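Local coordinates for protein particle-associated lyase (Acinetobacter bacteriophage AP22, PDB 4Y9V) that probably cleaves the capsular polysaccharide of Acinetobacter baumannii as a lyase, acting as the tailspike of the phage particle, at residues A[280-285]-A[300-305]. Residues are numbered along the deposited sequence; the frame is centred on the assembly and turned at random. Where two conformers were deposited one is given.
Sequences IQISNC and HAVAIG. With 49S (2-acetamido-2-deoxy-beta-D-mannopyranuronic acid), chain B; SO4 (sulfate ion), chain K.
Ile280, Ile282 and Asn284 pair through their backbones with Ala301, Ala303 and Gly305, joining residues 280-285 to residues 300-305 as parallel strands of neighbouring coils in a right-handed beta-helix of the pectin lyase type. The short strand axes run 4.7 Å apart, at 12° to each other. Five backbone hydrogen bonds alternate in direction. Ile282 N donates a hydrogen bond to Ala303 O at 2.8 Å, and Gly305 N donates one to Ile282 O at 2.9 Å. The last bond, Asn284 N to Gly305 O, is more bent (152°), where the strand of Asn284 has ended. Gly305 O also accepts a bond from Asn339.

Ile280, Ile282, Val302 and Ile304 line one face, which looks into the core of the helix. In one of the two conformers of Ile282, its CD1 lies 4.0 Å from Val302 CG1 and also approaches Ile304 CG1; with a second conformer present, this detail is less certain. Tyr288, Tyr290 and Tyr345 pack against this apolar group.

Gln281, Ala303 and Gly305 share the opposite face, where the glycan binds. The side chain of Gln281 is extended, with CG anti to the backbone N (chi1 -170°), and carries its amide out to the sugar. Gln281 NE2 donates to O3 of the N-acetylmannosaminuronic acid 49S at 3.1 Å and, weakly, to its acetamido O7. Arg253 holds Gln281 OE1, which fixes the turn of the amide. Gly305 CA lies 3.5 Å from 49S O7, so the acetamido oxygen sits close against the backbone. Beside the sugar, His300 NE2 points in the ring plane at O2 of a sulfate ion, probably from the crystallisation liquor, 2.7 Å away. His300 ND1 is bonded to Ser332 O.

Strand 250-255 pairs with 278-283 along its other edge, and strands 288-291 and 343-346 supply the facing core residues.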
# COMPACT_ATOMS: atom_id res chain seq x y z
N ILE A 280 10.91 -13.11 -16.64
CA ILE A 280 10.70 -11.87 -17.35
C ILE A 280 11.92 -10.99 -17.12
O ILE A 280 12.34 -10.82 -15.98
CB ILE A 280 9.43 -11.12 -16.85
CG1 ILE A 280 8.20 -11.98 -17.01
CG2 ILE A 280 9.28 -9.79 -17.60
CD1 ILE A 280 6.95 -11.42 -16.40
N GLN A 281 12.45 -10.41 -18.20
CA GLN A 281 13.43 -9.34 -18.09
C GLN A 281 12.77 -8.04 -18.51
O GLN A 281 12.30 -7.91 -19.64
CB GLN A 281 14.69 -9.60 -18.91
CG GLN A 281 15.79 -8.57 -18.58
CD GLN A 281 17.09 -8.79 -19.33
OE1 GLN A 281 17.09 -9.45 -20.35
NE2 GLN A 281 18.18 -8.23 -18.81
N ILE A 282 12.77 -7.09 -17.59
CA ILE A 282 12.36 -5.70 -17.89
C ILE A 282 13.67 -4.98 -18.15
O ILE A 282 14.47 -4.80 -17.24
CB ILE A 282 11.54 -5.14 -16.70
CG1 ILE A 282 10.27 -5.94 -16.49
CG2 ILE A 282 11.26 -3.67 -16.96
CD1 ILE A 282 9.55 -5.63 -15.19
N SER A 283 13.93 -4.70 -19.44
CA SER A 283 15.18 -4.14 -19.93
C SER A 283 15.00 -2.68 -20.28
O SER A 283 14.34 -2.37 -21.28
CB SER A 283 15.67 -4.91 -21.14
OG SER A 283 16.06 -6.21 -20.78
N ASN A 284 15.57 -1.77 -19.49
CA ASN A 284 15.63 -0.37 -19.91
C ASN A 284 14.24 0.22 -20.19
O ASN A 284 14.01 0.82 -21.23
CB ASN A 284 16.55 -0.21 -21.12
CG ASN A 284 17.86 -0.93 -20.91
OD1 ASN A 284 18.12 -1.98 -21.53
ND2 ASN A 284 18.66 -0.42 -19.99
N CYS A 285 13.33 0.04 -19.22
CA CYS A 285 11.96 0.48 -19.34
C CYS A 285 11.62 1.59 -18.34
O CYS A 285 12.28 1.77 -17.32
CB CYS A 285 10.99 -0.67 -19.11
SG CYS A 285 10.99 -1.95 -20.37
N HIS A 300 16.84 -15.05 -11.56
CA HIS A 300 15.78 -14.11 -11.18
C HIS A 300 14.48 -14.44 -11.95
O HIS A 300 14.48 -14.65 -13.16
CB HIS A 300 16.18 -12.68 -11.46
CG HIS A 300 17.47 -12.26 -10.85
ND1 HIS A 300 17.76 -12.37 -9.52
CD2 HIS A 300 18.55 -11.65 -11.40
CE1 HIS A 300 18.97 -11.88 -9.25
NE2 HIS A 300 19.47 -11.45 -10.38
N ALA A 301 13.37 -14.41 -11.21
CA ALA A 301 12.06 -14.61 -11.80
C ALA A 301 11.60 -13.38 -12.59
O ALA A 301 11.15 -13.51 -13.71
CB ALA A 301 11.08 -15.02 -10.73
N VAL A 302 11.72 -12.21 -11.94
CA VAL A 302 11.63 -10.91 -12.62
C VAL A 302 12.99 -10.26 -12.42
O VAL A 302 13.41 -10.01 -11.29
CB VAL A 302 10.50 -10.03 -12.11
CG1 VAL A 302 10.60 -8.64 -12.72
CG2 VAL A 302 9.15 -10.66 -12.42
N ALA A 303 13.69 -10.02 -13.55
CA ALA A 303 14.94 -9.28 -13.56
C ALA A 303 14.63 -7.89 -14.10
O ALA A 303 13.99 -7.77 -15.14
CB ALA A 303 15.95 -9.95 -14.47
N ILE A 304 15.06 -6.87 -13.38
CA ILE A 304 14.86 -5.48 -13.80
C ILE A 304 16.27 -4.94 -14.06
O ILE A 304 17.10 -4.90 -13.14
CB ILE A 304 14.04 -4.65 -12.81
CG1 ILE A 304 12.77 -5.40 -12.43
CG2 ILE A 304 13.75 -3.30 -13.42
CD1 ILE A 304 11.90 -4.66 -11.41
N GLY A 305 16.55 -4.58 -15.30
CA GLY A 305 17.90 -4.17 -15.65
C GLY A 305 17.95 -3.80 -17.13
O GLY A 305 17.39 -2.79 -17.52
C8 49S B . 21.60 -4.98 -16.28
C7 49S B . 21.23 -6.39 -16.67
O7 49S B . 20.04 -6.78 -16.62
N2 49S B . 22.24 -7.19 -17.06
C2 49S B . 22.07 -8.59 -17.40
C3 49S B . 22.16 -8.84 -18.91
O3 49S B . 21.17 -8.09 -19.61
C1 49S B . 23.13 -9.41 -16.71
O1 49S B . 23.15 -9.20 -15.32
O5 49S B . 24.42 -9.00 -17.17
C5 49S B . 24.59 -9.34 -18.56
C6 49S B . 26.02 -8.99 -18.95
O6A 49S B . 26.50 -7.90 -18.56
O6B 49S B . 26.62 -9.83 -19.67
C4 49S B . 23.57 -8.59 -19.42
O4 49S B . 23.80 -9.13 -20.72
S SO4 K . 22.57 -10.66 -12.00
O1 SO4 K . 23.21 -9.45 -12.49
O2 SO4 K . 21.98 -10.40 -10.67
O3 SO4 K . 23.63 -11.68 -11.88
O4 SO4 K . 21.50 -11.20 -12.87